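Local atomic coordinates of Asp/Glu-specific dipeptidyl-peptidase (Flavobacterium psychrophilum, PDB entry 5JXF), a protein that removes dipeptides from the N-terminus of oligopeptides as a serine peptidase, with strict specificity for aspartate or glutamate at the P1 position. Residues E204-V209 with V243-N248; P79-G84 with E134-T139. All blocks are in the same frame, centred on the assembly; numbering follows the deposited sequence.

Contact 1 of 2, residues E204-V209 with V243-N248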
loop_
_atom_site.group_PDB
_atom_site.type_symbol
_atom_site.label_atom_id
_atom_site.label_comp_id
_atom_site.label_asym_id
_atom_site.label_seq_id
_atom_site.Cartn_x
_atom_site.Cartn_y
_atom_site.Cartn_z
ATOM N N GLU A 204 -41.617 -14.812 -9.114
ATOM C CA GLU A 204 -42.521 -14.131 -8.200
ATOM C C GLU A 204 -41.862 -12.832 -7.737
ATOM O O GLU A 204 -40.807 -12.850 -7.104
ATOM C CB GLU A 204 -42.870 -15.011 -6.995
ATOM C CG GLU A 204 -43.476 -16.359 -7.356
ATOM C CD GLU A 204 -44.032 -17.094 -6.134
ATOM O OE1 GLU A 204 -43.645 -16.736 -4.986
ATOM O OE2 GLU A 204 -44.855 -18.028 -6.327
ATOM N N VAL A 205 -42.500 -11.709 -8.046
ATOM C CA VAL A 205 -41.954 -10.408 -7.693
ATOM C C VAL A 205 -42.625 -9.825 -6.476
ATOM O O VAL A 205 -43.768 -9.376 -6.545
ATOM C CB VAL A 205 -42.098 -9.428 -8.854
ATOM C CG1 VAL A 205 -41.349 -8.120 -8.543
ATOM C CG2 VAL A 205 -41.574 -10.066 -10.124
ATOM N N PHE A 206 -41.940 -9.833 -5.342
ATOM C CA PHE A 206 -42.527 -9.206 -4.166
ATOM C C PHE A 206 -42.234 -7.697 -4.184
ATOM O O PHE A 206 -41.178 -7.274 -4.651
ATOM C CB PHE A 206 -42.010 -9.890 -2.887
ATOM C CG PHE A 206 -42.511 -11.312 -2.734
ATOM C CD1 PHE A 206 -41.936 -12.343 -3.475
ATOM C CD2 PHE A 206 -43.591 -11.605 -1.898
ATOM C CE1 PHE A 206 -42.396 -13.628 -3.357
ATOM C CE2 PHE A 206 -44.072 -12.895 -1.793
ATOM C CZ PHE A 206 -43.479 -13.913 -2.529
ATOM N N LYS A 207 -43.178 -6.891 -3.701
ATOM C CA LYS A 207 -43.117 -5.445 -3.900
ATOM C C LYS A 207 -43.258 -4.673 -2.598
ATOM O O LYS A 207 -43.306 -3.441 -2.590
ATOM C CB LYS A 207 -44.201 -5.007 -4.905
ATOM C CG LYS A 207 -43.899 -5.453 -6.343
ATOM C CD LYS A 207 -45.068 -5.173 -7.308
ATOM C CE LYS A 207 -45.240 -6.287 -8.360
ATOM N NZ LYS A 207 -45.875 -7.548 -7.822
ATOM N N ASP A 208 -43.329 -5.404 -1.496
ATOM C CA ASP A 208 -43.390 -4.791 -0.182
ATOM C C ASP A 208 -42.217 -5.319 0.650
ATOM O O ASP A 208 -42.384 -6.247 1.443
ATOM C CB ASP A 208 -44.745 -5.084 0.494
ATOM C CG ASP A 208 -44.862 -4.463 1.879
ATOM O OD1 ASP A 208 -43.933 -3.739 2.308
ATOM O OD2 ASP A 208 -45.900 -4.685 2.535
ATOM N N VAL A 209 -41.043 -4.714 0.446
ATOM C CA VAL A 209 -39.801 -5.082 1.139
ATOM C C VAL A 209 -39.325 -3.948 2.057
ATOM O O VAL A 209 -38.984 -2.859 1.597
ATOM C CB VAL A 209 -38.705 -5.439 0.123
ATOM C CG1 VAL A 209 -37.363 -5.753 0.821
ATOM C CG2 VAL A 209 -39.179 -6.605 -0.759
ATOM N N VAL A 243 -39.123 -9.508 3.610
ATOM C CA VAL A 243 -40.059 -9.596 2.500
ATOM C C VAL A 243 -41.469 -9.761 3.093
ATOM O O VAL A 243 -41.672 -10.539 4.016
ATOM C CB VAL A 243 -39.728 -10.767 1.558
ATOM C CG1 VAL A 243 -40.740 -10.834 0.379
ATOM C CG2 VAL A 243 -38.308 -10.667 1.043
ATOM N N TYR A 244 -42.428 -9.001 2.589
ATOM C CA TYR A 244 -43.807 -9.090 3.078
ATOM C C TYR A 244 -44.720 -9.592 1.971
ATOM O O TYR A 244 -44.444 -9.358 0.785
ATOM C CB TYR A 244 -44.288 -7.732 3.583
ATOM C CG TYR A 244 -43.847 -7.422 4.992
ATOM C CD1 TYR A 244 -42.534 -7.023 5.270
ATOM C CD2 TYR A 244 -44.745 -7.520 6.044
ATOM C CE1 TYR A 244 -42.145 -6.743 6.564
ATOM C CE2 TYR A 244 -44.366 -7.251 7.333
ATOM C CZ TYR A 244 -43.069 -6.861 7.594
ATOM O OH TYR A 244 -42.722 -6.600 8.892
ATOM N N ALA A 245 -45.807 -10.266 2.348
ATOM C CA ALA A 245 -46.732 -10.844 1.368
ATOM C C ALA A 245 -48.186 -10.696 1.822
ATOM O O ALA A 245 -48.422 -10.359 2.975
ATOM C CB ALA A 245 -46.392 -12.302 1.137
ATOM N N ASN A 246 -49.165 -10.921 0.930
ATOM C CA ASN A 246 -50.567 -10.851 1.378
ATOM C C ASN A 246 -50.983 -12.130 2.096
ATOM O O ASN A 246 -50.154 -13.001 2.347
ATOM C CB ASN A 246 -51.548 -10.552 0.222
ATOM C CG ASN A 246 -51.479 -11.564 -0.913
ATOM O OD1 ASN A 246 -51.027 -12.694 -0.741
ATOM N ND2 ASN A 246 -51.986 -11.167 -2.080
ATOM N N LYS A 247 -52.271 -12.261 2.421
ATOM C CA LYS A 247 -52.697 -13.380 3.259
ATOM C C LYS A 247 -52.589 -14.737 2.558
ATOM O O LYS A 247 -52.731 -15.779 3.188
ATOM C CB LYS A 247 -54.115 -13.134 3.792
ATOM C CG LYS A 247 -54.104 -12.204 5.022
ATOM C CD LYS A 247 -55.415 -12.206 5.797
ATOM N N ASN A 248 -52.286 -14.718 1.267
ATOM C CA ASN A 248 -52.047 -15.943 0.517
ATOM C C ASN A 248 -50.572 -16.219 0.281
ATOM O O ASN A 248 -50.209 -16.978 -0.617
ATOM C CB ASN A 248 -52.790 -15.879 -0.810
ATOM C CG ASN A 248 -54.293 -15.797 -0.609
ATOM O OD1 ASN A 248 -54.840 -16.406 0.307
ATOM N ND2 ASN A 248 -54.953 -15.011 -1.433
HETATM O O HOH W 1 -44.924 -8.136 -1.557
#
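Phe206 packs against Val243 and Ala245 where strands 197-214 and 239-245 meet in the antiparallel, chymotrypsin-like first barrel of this S46 peptidase. The strands pair at Val209 and Val243, a non-hydrogen-bonded pair, but the preceding residues 204-206 diverge, at 104° to 243-245. The tight part fills this divergence. With CG of Phe206 anti to its carbonyl carbon (chi1 -68°), the side chain crosses that of Val243 at about a right angle, and Val243 CG1 lies 3.6 Å from Phe206 CG, at the root of the ring. Ala245 CB meets the same ring at its edge, in plane, 3.8 Å from CE2. Phe140 and Tyr261 also meet this ring. Replacing Phe206 with an alanine would probably open a gap between the diverging strands and leave Ala245 CB without its aromatic neighbour. Beside the Val209-Val243 pair a single, bent backbone bond runs from Tyr244 N to Asp208 O (3.0 Å); on the face opposite Val209 and Val243, Asp208 OD2 lies 3.6 Å from Tyr244 CB. Arg210 and Asn258 hold that OD2, and Glu130 is bonded to the Tyr244 hydroxyl. The looser side begins at Lys207, where a water bridges the backbones, accepting from Lys207 N and donating to Tyr244 O at 2.7 Å. The exposed Lys207 side chain curls back along its own strand, bringing NZ within 3.1 Å of Val205 O. Past Ala245 the chain leaves the sheet in an Asx turn, in which Asn248 N donates to Asn246 OD1 from above the amide plane, 47° out of it.

Contact 2 of 2, residues P79-G84 with E134-T139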
loop_
_atom_site.group_PDB
_atom_site.type_symbol
_atom_site.label_atom_id
_atom_site.label_comp_id
_atom_site.label_asym_id
_atom_site.label_seq_id
_atom_site.Cartn_x
_atom_site.Cartn_y
_atom_site.Cartn_z
ATOM N N PRO A 79 -33.185 -14.692 -3.630
ATOM C CA PRO A 79 -33.871 -13.827 -4.593
ATOM C C PRO A 79 -33.006 -12.671 -5.127
ATOM O O PRO A 79 -32.006 -12.241 -4.509
ATOM C CB PRO A 79 -35.051 -13.287 -3.784
ATOM C CG PRO A 79 -34.525 -13.250 -2.351
ATOM C CD PRO A 79 -33.579 -14.420 -2.231
ATOM N N HIS A 80 -33.417 -12.192 -6.293
ATOM C CA HIS A 80 -32.895 -10.992 -6.928
ATOM C C HIS A 80 -33.316 -9.792 -6.097
ATOM O O HIS A 80 -34.503 -9.625 -5.822
ATOM C CB HIS A 80 -33.460 -10.873 -8.349
ATOM C CG HIS A 80 -32.544 -10.277 -9.353
ATOM N ND1 HIS A 80 -31.476 -9.453 -9.014
ATOM C CD2 HIS A 80 -32.529 -10.343 -10.701
ATOM C CE1 HIS A 80 -30.851 -9.078 -10.101
ATOM N NE2 HIS A 80 -31.476 -9.596 -11.150
ATOM N N PHE A 81 -32.365 -8.940 -5.726
ATOM C CA PHE A 81 -32.668 -7.778 -4.890
ATOM C C PHE A 81 -32.707 -6.498 -5.723
ATOM O O PHE A 81 -31.678 -5.980 -6.149
ATOM C CB PHE A 81 -31.635 -7.645 -3.751
ATOM C CG PHE A 81 -31.994 -6.611 -2.721
ATOM C CD1 PHE A 81 -32.756 -6.956 -1.623
ATOM C CD2 PHE A 81 -31.564 -5.299 -2.852
ATOM C CE1 PHE A 81 -33.091 -6.010 -0.656
ATOM C CE2 PHE A 81 -31.888 -4.347 -1.890
ATOM C CZ PHE A 81 -32.664 -4.704 -0.797
ATOM N N ASN A 82 -33.916 -6.010 -5.960
ATOM C CA ASN A 82 -34.166 -4.858 -6.820
ATOM C C ASN A 82 -33.552 -4.932 -8.205
ATOM O O ASN A 82 -33.258 -3.899 -8.787
ATOM C CB ASN A 82 -33.688 -3.583 -6.141
ATOM C CG ASN A 82 -34.554 -2.391 -6.491
ATOM O OD1 ASN A 82 -35.722 -2.549 -6.879
ATOM N ND2 ASN A 82 -34.000 -1.192 -6.353
ATOM N N GLY A 83 -33.352 -6.138 -8.731
ATOM C CA GLY A 83 -32.801 -6.299 -10.075
ATOM C C GLY A 83 -31.331 -5.932 -10.325
ATOM O O GLY A 83 -30.853 -6.008 -11.456
ATOM N N GLY A 84 -30.592 -5.557 -9.286
ATOM C CA GLY A 84 -29.188 -5.208 -9.467
ATOM C C GLY A 84 -28.247 -5.916 -8.498
ATOM O O GLY A 84 -27.038 -5.934 -8.701
ATOM N N GLU A 134 -40.681 2.367 -1.138
ATOM C CA GLU A 134 -41.309 2.478 -2.445
ATOM C C GLU A 134 -40.295 2.109 -3.516
ATOM O O GLU A 134 -39.111 2.456 -3.410
ATOM C CB GLU A 134 -41.864 3.880 -2.696
ATOM C CG GLU A 134 -42.874 4.335 -1.665
ATOM C CD GLU A 134 -43.863 5.342 -2.225
ATOM O OE1 GLU A 134 -44.177 5.271 -3.435
ATOM O OE2 GLU A 134 -44.325 6.211 -1.455
ATOM N N ASN A 135 -40.770 1.368 -4.513
ATOM C CA ASN A 135 -39.979 1.005 -5.680
ATOM C C ASN A 135 -38.833 0.066 -5.353
ATOM O O ASN A 135 -37.779 0.120 -5.981
ATOM C CB ASN A 135 -39.434 2.262 -6.360
ATOM C CG ASN A 135 -40.505 3.296 -6.590
ATOM O OD1 ASN A 135 -41.652 2.960 -6.893
ATOM N ND2 ASN A 135 -40.147 4.564 -6.426
ATOM N N LEU A 136 -39.032 -0.784 -4.357
ATOM C CA LEU A 136 -38.048 -1.807 -4.039
ATOM C C LEU A 136 -38.714 -3.155 -4.177
ATOM O O LEU A 136 -39.657 -3.456 -3.459
ATOM C CB LEU A 136 -37.483 -1.628 -2.620
ATOM C CG LEU A 136 -36.518 -2.697 -2.097
ATOM C CD1 LEU A 136 -35.298 -2.841 -2.988
ATOM C CD2 LEU A 136 -36.068 -2.369 -0.668
ATOM N N VAL A 137 -38.217 -3.961 -5.101
ATOM C CA VAL A 137 -38.741 -5.299 -5.285
ATOM C C VAL A 137 -37.674 -6.366 -5.062
ATOM O O VAL A 137 -36.470 -6.112 -5.155
ATOM C CB VAL A 137 -39.347 -5.470 -6.684
ATOM C CG1 VAL A 137 -40.367 -4.340 -6.974
ATOM C CG2 VAL A 137 -38.259 -5.512 -7.735
ATOM N N VAL A 138 -38.148 -7.563 -4.752
ATOM C CA VAL A 138 -37.308 -8.725 -4.512
ATOM C C VAL A 138 -37.942 -9.868 -5.293
ATOM O O VAL A 138 -39.124 -10.162 -5.111
ATOM C CB VAL A 138 -37.226 -9.060 -3.008
ATOM C CG1 VAL A 138 -36.811 -10.485 -2.791
ATOM C CG2 VAL A 138 -36.273 -8.092 -2.287
ATOM N N THR A 139 -37.165 -10.509 -6.154
ATOM C CA THR A 139 -37.692 -11.487 -7.090
ATOM C C THR A 139 -37.194 -12.906 -6.858
ATOM O O THR A 139 -35.992 -13.162 -6.913
ATOM C CB THR A 139 -37.322 -11.090 -8.530
ATOM O OG1 THR A 139 -37.863 -9.796 -8.830
ATOM C CG2 THR A 139 -37.830 -12.135 -9.521
HETATM O O HOH W 2 -35.679 -7.933 -8.551
#
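His80 and Thr139 form a hydrogen-bonded antiparallel pair, the touching parts of 79-84 and 134-139 running 158° apart. Thr139 N donates to His80 O at 2.8 Å, and His80 N returns a bond to Thr139 O. Phe81 and Val138 follow as a non-hydrogen-bonded pair, and Asn82 N then reaches Val137 O at 2.7 Å. Between these bonds Val138 CA approaches His80 O at 3.2 Å, a CA-H...O contact. The Asn82 carboxamide extends the ladder weakly: its OD1 accepts from Val137 N at 3.4 Å, although nearly straight (171°). Asn82 and Gly83 both have positive phi, near type I' turn values, and reverse the chain toward strand 85-89.

The apolar face carries Phe81 and Val138. Phe81 CG stands anti to the backbone N (chi1 -171°), which puts CE2 and CZ beside Leu136 and CD1 beside Val138 CG2. Leu136 CD1 makes an off-centre CH-pi contact, 4.3 Å from the Phe81 ring centroid; the Leu136 side chain also crosses that of Asn82 at about a right angle, with CD1 against Asn82 CB and CG. Pro79 and Val138 lie side by side, and Pro79 CB and Val138 CG1 press to 3.5 Å, tighter than usual van der Waals contact. On the opposite face, His80 CB meets Thr139 CB, and the imidazole, bonded through ND1 to Cys85 O, stacks on Tyr285. A water bound to Thr139 OG1 donates weakly to His80 O.

Phe81 also meets Phe241 edge-to-face, and its side chain lies about 8 Å from that of Ser662, the probable nucleophile. The pairing is consistent with barrel strands close to the active site of a chymotrypsin-like fold.

Overall arrangement
The two contacts have centres 11 Å apart in one antiparallel sheet. Contact 2 comes first along the chain, both its segments preceding those of contact 1. Strand 138-146 pairs with strand 80-81 and with strand 197-214, which pairs in turn with 239-245, so the four segments form a continuous path through the sheet. The joint is direct: Phe206 N lies 2.8 Å from Val138 O, a probable hydrogen bond, and Val209 CG2 packs on Val138 CG2. His101 falls in the chain between the segments of contact 2, and Asp237 between those of contact 1; both are charge-relay residues by similarity, so in sequence each pair of segments flanks one member of the probable triad.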